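Local coordinates for protein pectate lyase (Cellvibrio cellulosa, PDB 1GXM) that cleaves polygalacturonic acid (pectate) by anti-beta-elimination, here as the catalytic module of a larger family 10 polysaccharide lyase, at residues R36-W50 against Y56-T70. Sequence-based numbering, arbitrary orientation.
Sequences RADVVLSYQQNNGGW and YNSVGNGGGGNESGT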
loop_
_atom_site.group_PDB
_atom_site.type_symbol
_atom_site.label_atom_id
_atom_site.label_comp_id
_atom_site.label_asym_id
_atom_site.label_seq_id
_atom_site.Cartn_x
_atom_site.Cartn_y
_atom_site.Cartn_z
ATOM N N ARG A 36 -8.323 -20.581 -12.077
ATOM C CA ARG A 36 -8.596 -19.236 -12.592
ATOM C C ARG A 36 -7.395 -18.606 -13.252
ATOM O O ARG A 36 -7.495 -17.496 -13.719
ATOM C CB ARG A 36 -9.076 -18.301 -11.471
ATOM C CG ARG A 36 -10.334 -18.771 -10.706
ATOM C CD ARG A 36 -11.402 -19.483 -11.529
ATOM N NE ARG A 36 -12.363 -18.569 -12.151
ATOM C CZ ARG A 36 -13.058 -18.816 -13.269
ATOM N NH1 ARG A 36 -12.895 -19.963 -13.934
ATOM N NH2 ARG A 36 -13.914 -17.900 -13.740
ATOM N N ALA A 37 -6.268 -19.293 -13.312
ATOM C CA ALA A 37 -5.050 -18.702 -13.844
ATOM C C ALA A 37 -5.219 -18.184 -15.258
ATOM O O ALA A 37 -4.696 -17.132 -15.596
ATOM C CB ALA A 37 -3.882 -19.703 -13.784
ATOM N N ASP A 38 -5.887 -18.954 -16.118
ATOM C CA ASP A 38 -6.050 -18.528 -17.510
ATOM C C ASP A 38 -6.976 -17.329 -17.600
ATOM O O ASP A 38 -6.764 -16.442 -18.421
ATOM C CB ASP A 38 -6.607 -19.666 -18.370
ATOM C CG ASP A 38 -5.563 -20.671 -18.752
ATOM O OD1 ASP A 38 -4.382 -20.457 -18.432
ATOM O OD2 ASP A 38 -5.852 -21.696 -19.406
ATOM N N VAL A 39 -8.009 -17.313 -16.773
ATOM C CA VAL A 39 -8.902 -16.163 -16.717
ATOM C C VAL A 39 -8.105 -14.932 -16.300
ATOM O O VAL A 39 -8.113 -13.923 -16.994
ATOM C CB VAL A 39 -10.092 -16.384 -15.769
ATOM C CG1 VAL A 39 -10.930 -15.112 -15.603
ATOM C CG2 VAL A 39 -10.959 -17.488 -16.304
ATOM N N VAL A 40 -7.384 -15.029 -15.195
ATOM C CA VAL A 40 -6.565 -13.900 -14.750
ATOM C C VAL A 40 -5.617 -13.450 -15.835
ATOM O O VAL A 40 -5.511 -12.276 -16.143
ATOM C CB VAL A 40 -5.793 -14.256 -13.467
ATOM C CG1 VAL A 40 -4.835 -13.151 -13.084
ATOM C CG2 VAL A 40 -6.772 -14.512 -12.369
ATOM N N LEU A 41 -4.930 -14.406 -16.431
ATOM C CA LEU A 41 -3.960 -14.118 -17.463
ATOM C C LEU A 41 -4.604 -13.313 -18.603
ATOM O O LEU A 41 -4.018 -12.386 -19.161
ATOM C CB LEU A 41 -3.391 -15.428 -18.006
ATOM C CG LEU A 41 -2.432 -15.329 -19.175
ATOM C CD1 LEU A 41 -1.195 -14.474 -18.868
ATOM C CD2 LEU A 41 -2.018 -16.733 -19.562
ATOM N N SER A 42 -5.823 -13.704 -18.943
ATOM C CA SER A 42 -6.504 -13.191 -20.121
ATOM C C SER A 42 -6.946 -11.738 -19.990
ATOM O O SER A 42 -7.297 -11.143 -20.997
ATOM C CB SER A 42 -7.710 -14.055 -20.462
ATOM O OG SER A 42 -8.754 -13.857 -19.549
ATOM N N TYR A 43 -6.891 -11.171 -18.786
ATOM C CA TYR A 43 -7.215 -9.754 -18.595
ATOM C C TYR A 43 -6.000 -8.851 -18.487
ATOM O O TYR A 43 -6.142 -7.652 -18.364
ATOM C CB TYR A 43 -8.107 -9.563 -17.361
ATOM C CG TYR A 43 -9.490 -10.050 -17.636
ATOM C CD1 TYR A 43 -10.419 -9.223 -18.251
ATOM C CD2 TYR A 43 -9.848 -11.350 -17.359
ATOM C CE1 TYR A 43 -11.689 -9.677 -18.555
ATOM C CE2 TYR A 43 -11.115 -11.817 -17.673
ATOM C CZ TYR A 43 -12.026 -10.975 -18.283
ATOM O OH TYR A 43 -13.291 -11.433 -18.614
ATOM N N GLN A 44 -4.803 -9.411 -18.543
ATOM C CA GLN A 44 -3.615 -8.589 -18.536
ATOM C C GLN A 44 -3.618 -7.689 -19.754
ATOM O O GLN A 44 -3.868 -8.125 -20.877
ATOM C CB GLN A 44 -2.363 -9.447 -18.511
ATOM C CG GLN A 44 -1.145 -8.652 -18.124
ATOM C CD GLN A 44 0.112 -9.491 -18.034
ATOM O OE1 GLN A 44 0.166 -10.588 -18.585
ATOM N NE2 GLN A 44 1.112 -8.988 -17.314
ATOM N N GLN A 45 -3.368 -6.421 -19.544
ATOM C CA GLN A 45 -3.300 -5.453 -20.615
ATOM C C GLN A 45 -1.983 -5.593 -21.342
ATOM O O GLN A 45 -1.041 -6.217 -20.856
ATOM C CB GLN A 45 -3.456 -4.029 -20.077
ATOM C CG GLN A 45 -4.751 -3.838 -19.279
ATOM C CD GLN A 45 -5.992 -4.122 -20.086
ATOM O OE1 GLN A 45 -6.440 -3.278 -20.854
ATOM N NE2 GLN A 45 -6.581 -5.285 -19.871
ATOM N N ASN A 46 -1.915 -4.994 -22.520
ATOM C CA ASN A 46 -0.707 -5.050 -23.340
ATOM C C ASN A 46 0.495 -4.510 -22.607
ATOM O O ASN A 46 1.617 -4.999 -22.757
ATOM C CB ASN A 46 -0.919 -4.295 -24.654
ATOM C CG ASN A 46 -1.952 -4.964 -25.553
ATOM O OD1 ASN A 46 -2.049 -6.171 -25.590
ATOM N ND2 ASN A 46 -2.739 -4.164 -26.236
ATOM N N ASN A 47 0.263 -3.499 -21.774
ATOM C CA ASN A 47 1.355 -2.876 -21.025
ATOM C C ASN A 47 1.896 -3.705 -19.863
ATOM O O ASN A 47 2.890 -3.345 -19.275
ATOM C CB ASN A 47 0.970 -1.487 -20.555
ATOM C CG ASN A 47 -0.243 -1.478 -19.672
ATOM O OD1 ASN A 47 -0.519 -2.412 -18.943
ATOM N ND2 ASN A 47 -0.959 -0.379 -19.710
ATOM N N GLY A 48 1.226 -4.805 -19.561
ATOM C CA GLY A 48 1.595 -5.710 -18.489
ATOM C C GLY A 48 0.836 -5.539 -17.194
ATOM O O GLY A 48 0.932 -6.373 -16.310
ATOM N N GLY A 49 0.119 -4.433 -17.066
ATOM C CA GLY A 49 -0.716 -4.208 -15.897
ATOM C C GLY A 49 -2.085 -4.831 -16.073
ATOM O O GLY A 49 -2.466 -5.256 -17.162
ATOM N N TRP A 50 -2.852 -4.832 -15.000
ATOM C CA TRP A 50 -4.239 -5.233 -15.034
ATOM C C TRP A 50 -5.150 -4.074 -14.703
ATOM O O TRP A 50 -4.771 -3.168 -13.966
ATOM C CB TRP A 50 -4.552 -6.313 -14.014
ATOM C CG TRP A 50 -4.240 -7.713 -14.474
ATOM C CD1 TRP A 50 -5.131 -8.622 -14.908
ATOM C CD2 TRP A 50 -2.959 -8.363 -14.493
ATOM N NE1 TRP A 50 -4.495 -9.796 -15.221
ATOM C CE2 TRP A 50 -3.161 -9.666 -14.977
ATOM C CE3 TRP A 50 -1.655 -7.965 -14.179
ATOM C CZ2 TRP A 50 -2.129 -10.573 -15.123
ATOM C CZ3 TRP A 50 -0.639 -8.887 -14.298
ATOM C CH2 TRP A 50 -0.882 -10.166 -14.780
ATOM N N TYR A 56 -12.766 -12.277 -11.239
ATOM C CA TYR A 56 -12.121 -13.428 -11.881
ATOM C C TYR A 56 -12.765 -14.746 -11.536
ATOM O O TYR A 56 -12.649 -15.683 -12.301
ATOM C CB TYR A 56 -10.657 -13.524 -11.520
ATOM C CG TYR A 56 -9.860 -12.323 -11.924
ATOM C CD1 TYR A 56 -9.744 -11.952 -13.254
ATOM C CD2 TYR A 56 -9.207 -11.558 -10.970
ATOM C CE1 TYR A 56 -8.997 -10.855 -13.615
ATOM C CE2 TYR A 56 -8.455 -10.480 -11.325
ATOM C CZ TYR A 56 -8.356 -10.116 -12.643
ATOM O OH TYR A 56 -7.617 -9.021 -12.996
ATOM N N ASN A 57 -13.415 -14.817 -10.384
ATOM C CA ASN A 57 -14.104 -16.031 -9.973
ATOM C C ASN A 57 -15.395 -16.291 -10.724
ATOM O O ASN A 57 -15.906 -17.411 -10.684
ATOM C CB ASN A 57 -14.364 -16.004 -8.471
ATOM C CG ASN A 57 -13.103 -16.239 -7.675
ATOM O OD1 ASN A 57 -12.213 -16.965 -8.119
ATOM N ND2 ASN A 57 -13.002 -15.603 -6.506
ATOM N N SER A 58 -15.924 -15.283 -11.413
ATOM C CA SER A 58 -17.167 -15.467 -12.171
ATOM C C SER A 58 -17.020 -15.338 -13.692
ATOM O O SER A 58 -17.703 -16.031 -14.442
ATOM C CB SER A 58 -18.267 -14.530 -11.654
ATOM O OG SER A 58 -17.856 -13.183 -11.625
ATOM N N VAL A 59 -16.119 -14.480 -14.151
ATOM C CA VAL A 59 -16.046 -14.185 -15.572
ATOM C C VAL A 59 -15.254 -15.226 -16.352
ATOM O O VAL A 59 -14.376 -15.904 -15.820
ATOM C CB VAL A 59 -15.465 -12.755 -15.867
ATOM C CG1 VAL A 59 -16.298 -11.685 -15.191
ATOM C CG2 VAL A 59 -13.993 -12.648 -15.478
ATOM N N GLY A 60 -15.574 -15.317 -17.637
ATOM C CA GLY A 60 -14.809 -16.069 -18.595
ATOM C C GLY A 60 -13.611 -15.244 -19.024
ATOM O O GLY A 60 -13.382 -14.125 -18.556
ATOM N N ASN A 61 -12.827 -15.814 -19.925
ATOM C CA ASN A 61 -11.609 -15.166 -20.364
ATOM C C ASN A 61 -11.908 -13.830 -21.008
ATOM O O ASN A 61 -12.929 -13.650 -21.675
ATOM C CB ASN A 61 -10.854 -16.014 -21.376
ATOM C CG ASN A 61 -10.050 -17.118 -20.749
ATOM O OD1 ASN A 61 -10.285 -17.534 -19.600
ATOM N ND2 ASN A 61 -9.066 -17.601 -21.496
ATOM N N GLY A 62 -10.971 -12.919 -20.832
ATOM C CA GLY A 62 -11.023 -11.612 -21.439
ATOM C C GLY A 62 -10.294 -11.587 -22.760
ATOM O O GLY A 62 -9.927 -12.618 -23.332
ATOM N N GLY A 63 -10.098 -10.387 -23.263
ATOM C CA GLY A 63 -9.414 -10.164 -24.520
ATOM C C GLY A 63 -8.226 -9.246 -24.367
ATOM O O GLY A 63 -7.815 -8.566 -25.310
ATOM N N GLY A 64 -7.639 -9.271 -23.175
ATOM C CA GLY A 64 -6.515 -8.434 -22.881
ATOM C C GLY A 64 -7.003 -7.005 -22.830
ATOM O O GLY A 64 -7.977 -6.685 -22.156
ATOM N N GLY A 65 -6.335 -6.154 -23.570
ATOM C CA GLY A 65 -6.735 -4.769 -23.661
ATOM C C GLY A 65 -5.568 -3.834 -23.743
ATOM O O GLY A 65 -4.422 -4.231 -23.539
ATOM N N ASN A 66 -5.850 -2.569 -24.002
ATOM C CA ASN A 66 -4.811 -1.578 -24.180
ATOM C C ASN A 66 -4.984 -0.406 -23.234
ATOM O O ASN A 66 -4.523 0.707 -23.510
ATOM C CB ASN A 66 -4.810 -1.089 -25.623
ATOM C CG ASN A 66 -3.516 -0.466 -26.005
ATOM O OD1 ASN A 66 -3.476 0.664 -26.519
ATOM N ND2 ASN A 66 -2.432 -1.181 -25.751
ATOM N N GLU A 67 -5.664 -0.662 -22.129
ATOM C CA GLU A 67 -5.936 0.389 -21.165
ATOM C C GLU A 67 -4.776 0.496 -20.199
ATOM O O GLU A 67 -3.870 -0.341 -20.159
ATOM C CB GLU A 67 -7.226 0.106 -20.407
ATOM C CG GLU A 67 -8.485 0.178 -21.285
ATOM C CD GLU A 67 -8.774 1.546 -21.934
ATOM O OE1 GLU A 67 -8.179 2.586 -21.569
ATOM O OE2 GLU A 67 -9.639 1.599 -22.846
ATOM N N SER A 68 -4.784 1.571 -19.431
ATOM C CA SER A 68 -3.815 1.709 -18.364
ATOM C C SER A 68 -3.982 0.578 -17.361
ATOM O O SER A 68 -5.082 0.101 -17.103
ATOM C CB SER A 68 -3.969 3.033 -17.653
ATOM O OG SER A 68 -3.610 4.083 -18.505
ATOM N N GLY A 69 -2.857 0.118 -16.848
ATOM C CA GLY A 69 -2.844 -0.759 -15.701
ATOM C C GLY A 69 -3.004 0.052 -14.437
ATOM O O GLY A 69 -2.821 1.252 -14.432
ATOM N N THR A 70 -3.343 -0.632 -13.367
ATOM C CA THR A 70 -3.507 0.016 -12.096
ATOM C C THR A 70 -3.014 -0.840 -10.963
ATOM O O THR A 70 -2.970 -2.057 -11.050
ATOM C CB THR A 70 -4.973 0.433 -11.889
ATOM O OG1 THR A 70 -5.095 1.200 -10.682
ATOM C CG2 THR A 70 -5.895 -0.728 -11.713
HETATM O O HOH W 1 -7.481 -20.378 -21.856
HETATM O O HOH W 2 -2.134 -1.734 -22.192
#
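A glycine-rich loop, 60-65, runs alongside the last part of helix 37-42 and the residues after it, with Gly62 lying over one face of the Tyr43 ring. Gly62 CA stands 3.7 Å from the centroid of the Tyr43 ring, a CH-pi contact. At the edge of the same ring, Tyr43 OH gives a hydrogen bond to Gly60 O (2.7 Å). Ser42 OG accepts from Gly62 N at 2.7 Å in a nearly straight bond (165°) and donates to Val39 O in its own helix. With chi1 at 73°, Ser42 OG sits between its backbone N and carbonyl carbon, where it can meet both partners. Gly64 N bonds to Ser42 O.

Just before helix 37-42, Arg36 grips Tyr56 O side-on with NE and NH2, both at 2.9 Å. The two nitrogens come from opposite faces of the carbonyl plane. Val40 CG2 lies over one face of the Tyr56 ring, 4.0 Å from its centroid; Tyr43 CD2 meets the edge of that ring. Tyr56 OH bonds to Glu79 of helix 77-90.

Within this pectic acid lyase catalytic module, 56-70 ends in the short strand 69-70, which pairs antiparallel with 119-120. Gln45 is bent at chi2 (-59°), which turns its amide onto the loop. Gln45 OE1 accepts from Glu67 N on a lone pair in the carbonyl plane (3.0 Å), while Gln45 NE2 bonds to Tyr43 O and weakly to Gly64 O. Asn46 N bonds to Gly65 O. Gly49 and Gly69 pass closely, their CA atoms 4.1 Å apart. Beyond them, Thr70 N bonds to Trp50 O.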